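Gamma-glutamyl phosphate reductase (Thermotoga maritima, PDB 1O20) probably catalyses the NADPH-dependent reduction of L-glutamyl phosphate to its semialdehyde, the second step on the route from glutamate towards proline. Local coordinates at residues K21-A26 / S186-E191; V122-G127 / T414-V419; M201-E206 / N226-V231. All coordinates share one frame; numbering follows the deposited sequence.

In the fold
Three contacts illustrate how segments from 20 to nearly 290 residues apart in sequence come together in an aldehyde dehydrogenase-like chain. Interactions 1 and 3 lie around the four-stranded parallel sheet (187-189, 154-157, 129-132, 210-213): their centres are about 15 Å apart, they touch where Arg-24 CG packs on Glu-206 O, and helix 15-30 of interaction 1 also receives Leu-204 of interaction 3. Interaction 2 sits on the antiparallel sheet, its centre about 22 Å from that of interaction 1 and about 21 Å from that of interaction 3. Along the chain, interactions 1 and 2 alternate their segments, while interaction 3 falls between 122-127 and 414-419. Late strand 413-420 pairs with 118-125, tying the chain's end to its early part.

Interaction 1 (K21-A26 / S186-E191); sequences KKVREA and SVEFIE
Glu-188 of strand 187-189 and Val-23 of helix 15-30 lie with their side chains running past each other in opposite directions. The touching branch of the valine is CG1, which comes within 3.5 Å of Glu-188 CG and also meets Glu-188 CB. The aliphatic half of the glutamate is therefore used as a hydrophobic surface, while a bend at chi2 (-76°) turns CD out of line with the chain and the carboxylate lies by Lys-22.

The Lys-22 side chain crosses that of Glu-188 obliquely and offers its carboxylate methylenes: Lys-22 CD stands 3.7 Å from Glu-188 OE2, and Lys-22 CB is almost as near. The ammonium group leads away, leaving Lys-22 NZ 5.6 Å from Glu-188 OE2, so the opposite charges probably attract only at a distance. The salt bridge of OE2 is made instead with Arg-174 of helix 163-177, which gives this buried acid its charged mate. An alanine in place of Glu-188 would probably leave Arg-174 without that mate and open a gap beside Val-23 CG1 and the Lys-22 methylenes.

One helical turn on from Lys-22, Ala-26 directs its methyl at the start of the other segment. Its CB lies 3.6 Å from Ser-186 N and 3.9 Å from Ser-186 OG, a van der Waals fit against polar atoms; the hydroxyl is engaged with Pro-183 O.

Strand 187-189 is the outermost strand of a four-stranded parallel sheet, and its link to strand 154-157 through helix 163-177 is a beta-alpha-beta crossover. Helix 15-30 packs on the Glu-188 face of that strand and helix 163-177 on the other, against Val-187 and Phe-189, a layering consistent with the Rossmann-like cofactor-binding domain of aldehyde dehydrogenases.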
# COMPACT_ATOMS: atom_id res chain seq x y z
N LYS A 21 -2.85 -11.50 23.04
CA LYS A 21 -1.95 -11.57 24.19
C LYS A 21 -0.66 -12.27 23.77
O LYS A 21 0.45 -11.83 24.09
CB LYS A 21 -2.59 -12.30 25.39
CG LYS A 21 -3.80 -11.59 26.02
CD LYS A 21 -4.56 -12.49 26.99
CE LYS A 21 -5.68 -11.74 27.70
NZ LYS A 21 -6.41 -12.64 28.68
N LYS A 22 -0.79 -13.30 22.96
CA LYS A 22 0.36 -14.04 22.48
C LYS A 22 1.30 -13.23 21.60
O LYS A 22 2.51 -13.32 21.78
CB LYS A 22 -0.08 -15.31 21.76
CG LYS A 22 -0.55 -16.41 22.71
CD LYS A 22 -1.16 -17.58 21.92
CE LYS A 22 -1.72 -18.68 22.79
NZ LYS A 22 -0.85 -18.80 23.96
N VAL A 23 0.77 -12.44 20.68
CA VAL A 23 1.66 -11.65 19.82
C VAL A 23 2.33 -10.53 20.59
O VAL A 23 3.44 -10.15 20.28
CB VAL A 23 1.04 -11.10 18.52
CG1 VAL A 23 0.65 -12.25 17.55
CG2 VAL A 23 -0.08 -10.14 18.79
N ARG A 24 1.65 -10.00 21.58
CA ARG A 24 2.20 -8.98 22.45
C ARG A 24 3.32 -9.55 23.30
O ARG A 24 4.37 -8.96 23.39
CB ARG A 24 1.10 -8.35 23.31
CG ARG A 24 1.62 -7.18 24.24
CD ARG A 24 2.27 -6.03 23.44
NE ARG A 24 2.94 -5.03 24.30
CZ ARG A 24 4.08 -5.22 24.98
NH1 ARG A 24 4.78 -6.37 24.93
NH2 ARG A 24 4.53 -4.24 25.73
N GLU A 25 3.15 -10.74 23.86
CA GLU A 25 4.22 -11.35 24.68
C GLU A 25 5.40 -11.69 23.80
O GLU A 25 6.53 -11.48 24.20
CB GLU A 25 3.75 -12.64 25.39
CG GLU A 25 2.92 -12.44 26.63
CD GLU A 25 2.11 -13.70 27.03
OE1 GLU A 25 2.29 -14.79 26.40
OE2 GLU A 25 1.26 -13.58 27.97
N ALA A 26 5.16 -12.24 22.62
CA ALA A 26 6.25 -12.64 21.72
C ALA A 26 7.07 -11.44 21.26
O ALA A 26 8.28 -11.54 21.05
CB ALA A 26 5.70 -13.38 20.50
N SER A 186 5.03 -15.18 17.46
CA SER A 186 5.24 -13.95 16.71
C SER A 186 4.26 -13.80 15.54
O SER A 186 4.03 -12.71 15.06
CB SER A 186 6.66 -13.94 16.15
OG SER A 186 7.61 -13.86 17.19
N VAL A 187 3.69 -14.92 15.10
CA VAL A 187 2.71 -14.92 14.00
C VAL A 187 1.49 -15.71 14.47
O VAL A 187 1.56 -16.90 14.63
CB VAL A 187 3.28 -15.55 12.76
CG1 VAL A 187 2.28 -15.56 11.63
CG2 VAL A 187 4.50 -14.77 12.29
N GLU A 188 0.38 -15.02 14.69
CA GLU A 188 -0.84 -15.67 15.07
C GLU A 188 -1.87 -15.33 14.01
O GLU A 188 -1.80 -14.28 13.40
CB GLU A 188 -1.32 -15.21 16.44
CG GLU A 188 -0.39 -15.57 17.59
CD GLU A 188 -0.48 -17.04 18.01
OE1 GLU A 188 -1.48 -17.75 17.69
OE2 GLU A 188 0.48 -17.50 18.65
N PHE A 189 -2.85 -16.22 13.84
CA PHE A 189 -3.79 -16.16 12.72
C PHE A 189 -5.19 -16.48 13.21
O PHE A 189 -5.44 -17.53 13.80
CB PHE A 189 -3.35 -17.10 11.60
CG PHE A 189 -4.38 -17.27 10.51
CD1 PHE A 189 -4.56 -16.30 9.57
CD2 PHE A 189 -5.15 -18.42 10.44
CE1 PHE A 189 -5.50 -16.46 8.55
CE2 PHE A 189 -6.09 -18.59 9.43
CZ PHE A 189 -6.26 -17.62 8.49
N ILE A 190 -6.11 -15.56 13.00
CA ILE A 190 -7.49 -15.69 13.47
C ILE A 190 -8.24 -16.60 12.46
O ILE A 190 -8.37 -16.23 11.31
CB ILE A 190 -8.18 -14.30 13.52
CG1 ILE A 190 -7.50 -13.34 14.49
CG2 ILE A 190 -9.66 -14.43 13.82
CD1 ILE A 190 -7.32 -13.86 15.86
N GLU A 191 -8.70 -17.76 12.91
CA GLU A 191 -9.45 -18.70 12.08
C GLU A 191 -10.95 -18.43 12.03
O GLU A 191 -11.62 -18.84 11.09
CB GLU A 191 -9.23 -20.14 12.57
CG GLU A 191 -7.75 -20.51 12.64
CD GLU A 191 -7.48 -22.00 12.84
OE1 GLU A 191 -8.44 -22.75 12.97
OE2 GLU A 191 -6.30 -22.39 12.91

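Interaction 2 (V122-G127 / T414-V419); sequences VRVPIG and TYKFVV
Lys-416 and Val-124 meet on one face of an antiparallel strand pair, the lysine chain crossing the valine at about a right angle. From Lys-416 CB the chain sets out with CG between the backbone N and the carbonyl carbon (chi1 69°), and this brings CG to 4.0 Å from both Val-122 O and Val-124 CG1. Beyond CG the lysine is extended. Lys-416 CD lies 4.0 Å from the same methyl, Val-124 CG1, and CE approaches Val-124 CG1 most closely, at 3.8 Å. NZ is carried on past that methyl, with no polar partner in the two segments.

Val-124 uses its other branch, CG2, against Thr-414 CG2 at 3.9 Å. Further along this face Val-122 CG2 meets Val-418 CG2, methyl on methyl.

The strands form part of a three-stranded antiparallel sheet, in which 118-125 runs in the middle and 413-420 along one side. In aldehyde dehydrogenases a small sheet of this kind, built partly from the C-terminal strand, forms the oligomerisation domain; the present sheet is consistent with that role.

Two hydrogen-bonded pairs, Val-122 with Lys-416 and Val-124 with Thr-414, hold the register, each by two backbone bonds. Val-122 N to Lys-416 O is the shortest of the four, at 2.8 Å.

Between the two hydrogen-bonded pairs, Arg-123 and Tyr-415 make a non-hydrogen-bonded pair whose CA atoms are 4.1 Å apart. Tyr-415 CA gives a CA-H...O contact to Val-122 O at 3.1 Å, and Arg-123 CA another to Thr-414 O. Both side chains turn to the opposite face, where Arg-123 NE forms a salt bridge with Glu-106 and both residues touch Ile-108 of strand 107-112.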
# COMPACT_ATOMS: atom_id res chain seq x y z
N VAL A 122 16.77 7.09 18.02
CA VAL A 122 17.09 5.76 17.53
C VAL A 122 15.76 5.02 17.19
O VAL A 122 14.84 5.02 17.99
CB VAL A 122 17.84 4.95 18.61
CG1 VAL A 122 18.26 3.61 18.05
CG2 VAL A 122 19.08 5.74 19.20
N ARG A 123 15.72 4.39 16.03
CA ARG A 123 14.56 3.65 15.56
C ARG A 123 14.38 2.34 16.29
O ARG A 123 15.35 1.60 16.50
CB ARG A 123 14.72 3.30 14.06
CG ARG A 123 14.76 4.50 13.12
CD ARG A 123 14.49 4.15 11.63
NE ARG A 123 15.07 5.15 10.74
CZ ARG A 123 14.52 6.33 10.47
NH1 ARG A 123 13.35 6.63 10.94
NH2 ARG A 123 15.15 7.20 9.66
N VAL A 124 13.14 2.07 16.67
CA VAL A 124 12.71 0.86 17.33
C VAL A 124 11.40 0.39 16.68
O VAL A 124 10.71 1.15 16.03
CB VAL A 124 12.50 1.09 18.87
CG1 VAL A 124 13.83 1.59 19.52
CG2 VAL A 124 11.42 2.08 19.15
N PRO A 125 11.07 -0.88 16.83
CA PRO A 125 9.82 -1.42 16.27
C PRO A 125 8.61 -0.72 16.80
O PRO A 125 8.55 -0.28 17.95
CB PRO A 125 9.84 -2.90 16.71
CG PRO A 125 11.26 -3.19 17.04
CD PRO A 125 11.87 -1.91 17.50
N ILE A 126 7.60 -0.60 15.94
CA ILE A 126 6.31 -0.04 16.37
C ILE A 126 5.54 -0.89 17.38
O ILE A 126 4.89 -0.34 18.29
CB ILE A 126 5.45 0.44 15.18
CG1 ILE A 126 4.22 1.17 15.68
CG2 ILE A 126 5.01 -0.71 14.28
CD1 ILE A 126 3.55 1.98 14.58
N GLY A 127 5.68 -2.22 17.31
CA GLY A 127 4.87 -3.12 18.10
C GLY A 127 4.05 -4.11 17.28
O GLY A 127 4.15 -4.16 16.10
N THR A 414 9.05 3.25 14.97
CA THR A 414 9.01 4.59 15.53
C THR A 414 10.44 4.83 16.09
O THR A 414 11.41 4.24 15.60
CB THR A 414 7.89 4.65 16.57
OG1 THR A 414 7.85 5.91 17.25
CG2 THR A 414 8.13 3.68 17.71
N TYR A 415 10.58 5.61 17.13
CA TYR A 415 11.91 5.94 17.64
C TYR A 415 11.79 6.31 19.08
O TYR A 415 10.69 6.45 19.62
CB TYR A 415 12.51 7.11 16.82
CG TYR A 415 11.68 8.39 16.83
CD1 TYR A 415 11.91 9.36 17.78
CD2 TYR A 415 10.68 8.61 15.91
CE1 TYR A 415 11.16 10.52 17.83
CE2 TYR A 415 9.94 9.74 15.93
CZ TYR A 415 10.15 10.69 16.92
OH TYR A 415 9.41 11.84 16.96
N LYS A 416 12.94 6.49 19.69
CA LYS A 416 13.05 6.90 21.07
C LYS A 416 14.33 7.66 21.21
O LYS A 416 15.21 7.58 20.35
CB LYS A 416 13.04 5.67 22.02
CG LYS A 416 14.29 4.78 21.95
CD LYS A 416 14.22 3.62 22.97
CE LYS A 416 15.37 2.63 22.78
NZ LYS A 416 15.18 1.34 23.50
N PHE A 417 14.41 8.45 22.27
CA PHE A 417 15.61 9.18 22.60
C PHE A 417 16.44 8.33 23.51
O PHE A 417 15.93 7.79 24.49
CB PHE A 417 15.29 10.47 23.31
CG PHE A 417 14.72 11.52 22.40
CD1 PHE A 417 15.52 12.52 21.90
CD2 PHE A 417 13.37 11.50 22.04
CE1 PHE A 417 14.99 13.51 21.05
CE2 PHE A 417 12.82 12.49 21.22
CZ PHE A 417 13.62 13.48 20.71
N VAL A 418 17.70 8.19 23.17
CA VAL A 418 18.69 7.59 24.01
C VAL A 418 19.65 8.71 24.45
O VAL A 418 20.17 9.45 23.61
CB VAL A 418 19.40 6.53 23.28
CG1 VAL A 418 20.59 6.01 24.11
CG2 VAL A 418 18.41 5.39 22.97
N VAL A 419 19.86 8.85 25.76
CA VAL A 419 20.60 9.98 26.32
C VAL A 419 21.73 9.42 27.17
O VAL A 419 21.46 8.64 28.07
CB VAL A 419 19.71 10.89 27.13
CG1 VAL A 419 20.52 12.01 27.82
CG2 VAL A 419 18.62 11.50 26.26

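Interaction 3 (M201-E206 / N226-V231); sequences MIRLRE and NATVPV
Ile-202 O accepts two backbone hydrogen bonds from consecutive residues of the other segment, Thr-228 N at 2.9 Å and Val-229 N at 3.1 Å. The Val-229 bond is nearly straight (174° at the hydrogen), the Thr-228 one more bent (134°). These two bonds grip the oxygen, and a CA-H...O contact from Ala-227 CA supplements them.

Apolar packing lies beside this fork. Ile-202 CB meets Ala-227 CB at 4.0 Å, its CD1 reaches Asn-226 CB, and Val-229 CG2 rests on the backbone of Leu-204, 3.6 Å from Leu-204 C.

Polar side chains gather on the outer part of the contact. The Arg-203 guanidinium has Asn-226 O over one face and Thr-228 CG2 at its edge, while its plane stands almost perpendicular to the Asn-226 amide (87°), whose ND2 bonds to Phe-222 O. Arg-205 CG lies 3.4 Å from Thr-228 OG1.

Both segments run from the last residue of a helix, 196-201 or 217-226, into the loop after it. The first loop leads to strand 210-213 of the four-stranded sheet and the second to strand 239-243 of the seven-stranded one, consistent with the passage from cofactor-binding to catalytic domain in aldehyde dehydrogenases.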
# COMPACT_ATOMS: atom_id res chain seq x y z
N MSE A 201 -11.01 -6.27 17.20
CA MSE A 201 -9.58 -6.35 16.98
C MSE A 201 -8.97 -4.95 16.89
O MSE A 201 -7.92 -4.68 17.43
CB MSE A 201 -9.31 -7.12 15.69
CG MSE A 201 -7.90 -7.48 15.50
SE MSE A 201 -7.74 -8.72 13.95
CE MSE A 201 -5.96 -8.09 13.28
N ILE A 202 -9.68 -4.05 16.22
CA ILE A 202 -9.20 -2.70 16.01
C ILE A 202 -9.41 -1.77 17.23
O ILE A 202 -9.12 -0.59 17.14
CB ILE A 202 -9.83 -2.09 14.75
CG1 ILE A 202 -11.34 -1.84 14.94
CG2 ILE A 202 -9.56 -3.00 13.51
CD1 ILE A 202 -12.06 -1.40 13.67
N ARG A 203 -9.94 -2.31 18.31
CA ARG A 203 -10.02 -1.60 19.59
C ARG A 203 -9.05 -2.12 20.66
O ARG A 203 -9.05 -1.64 21.81
CB ARG A 203 -11.45 -1.69 20.14
CG ARG A 203 -12.47 -0.94 19.31
CD ARG A 203 -13.85 -0.96 19.96
NE ARG A 203 -14.95 -0.61 19.07
CZ ARG A 203 -15.18 0.60 18.53
NH1 ARG A 203 -14.35 1.63 18.73
NH2 ARG A 203 -16.26 0.79 17.77
N LEU A 204 -8.19 -3.08 20.29
CA LEU A 204 -7.34 -3.76 21.30
C LEU A 204 -6.03 -3.00 21.53
O LEU A 204 -4.94 -3.43 21.11
CB LEU A 204 -7.03 -5.19 20.87
CG LEU A 204 -8.11 -6.25 21.06
CD1 LEU A 204 -7.53 -7.56 20.52
CD2 LEU A 204 -8.58 -6.36 22.52
N ARG A 205 -6.15 -1.88 22.23
CA ARG A 205 -5.02 -1.00 22.40
C ARG A 205 -3.98 -1.56 23.38
O ARG A 205 -2.85 -1.11 23.36
CB ARG A 205 -5.51 0.36 22.93
CG ARG A 205 -6.25 1.23 21.92
CD ARG A 205 -6.57 2.63 22.49
NE ARG A 205 -5.34 3.27 22.96
CZ ARG A 205 -5.25 4.28 23.83
NH1 ARG A 205 -6.34 4.82 24.35
NH2 ARG A 205 -4.06 4.76 24.17
N GLU A 206 -4.37 -2.48 24.26
CA GLU A 206 -3.40 -3.04 25.21
C GLU A 206 -2.47 -4.05 24.53
O GLU A 206 -1.45 -4.42 25.12
CB GLU A 206 -4.11 -3.71 26.42
N ASN A 226 -13.74 3.09 12.86
CA ASN A 226 -14.05 2.49 14.16
C ASN A 226 -12.82 2.08 15.02
O ASN A 226 -12.98 1.68 16.16
CB ASN A 226 -14.91 1.26 13.88
CG ASN A 226 -16.29 1.63 13.33
OD1 ASN A 226 -17.16 2.07 14.08
ND2 ASN A 226 -16.48 1.47 12.04
N ALA A 227 -11.61 2.20 14.49
CA ALA A 227 -10.39 1.81 15.21
C ALA A 227 -10.07 2.73 16.38
O ALA A 227 -10.17 3.93 16.22
CB ALA A 227 -9.22 1.82 14.29
N THR A 228 -9.69 2.18 17.55
CA THR A 228 -8.96 2.96 18.55
C THR A 228 -7.44 2.72 18.50
O THR A 228 -6.68 3.55 18.98
CB THR A 228 -9.51 2.78 19.99
OG1 THR A 228 -9.31 1.45 20.49
CG2 THR A 228 -11.05 3.00 20.03
N VAL A 229 -7.02 1.62 17.90
CA VAL A 229 -5.61 1.34 17.65
C VAL A 229 -5.21 2.21 16.47
O VAL A 229 -6.00 2.35 15.56
CB VAL A 229 -5.40 -0.16 17.30
CG1 VAL A 229 -3.98 -0.44 16.86
CG2 VAL A 229 -5.78 -1.05 18.50
N PRO A 230 -4.01 2.79 16.47
CA PRO A 230 -3.54 3.56 15.30
C PRO A 230 -3.69 2.79 13.96
O PRO A 230 -3.45 1.56 13.93
CB PRO A 230 -2.07 3.81 15.62
CG PRO A 230 -1.96 3.78 17.16
CD PRO A 230 -3.06 2.84 17.60
N VAL A 231 -4.05 3.49 12.90
CA VAL A 231 -4.28 2.88 11.61
C VAL A 231 -3.38 3.51 10.59
O VAL A 231 -3.16 4.72 10.66
CB VAL A 231 -5.73 3.08 11.14
CG1 VAL A 231 -5.98 2.44 9.78
CG2 VAL A 231 -6.65 2.49 12.13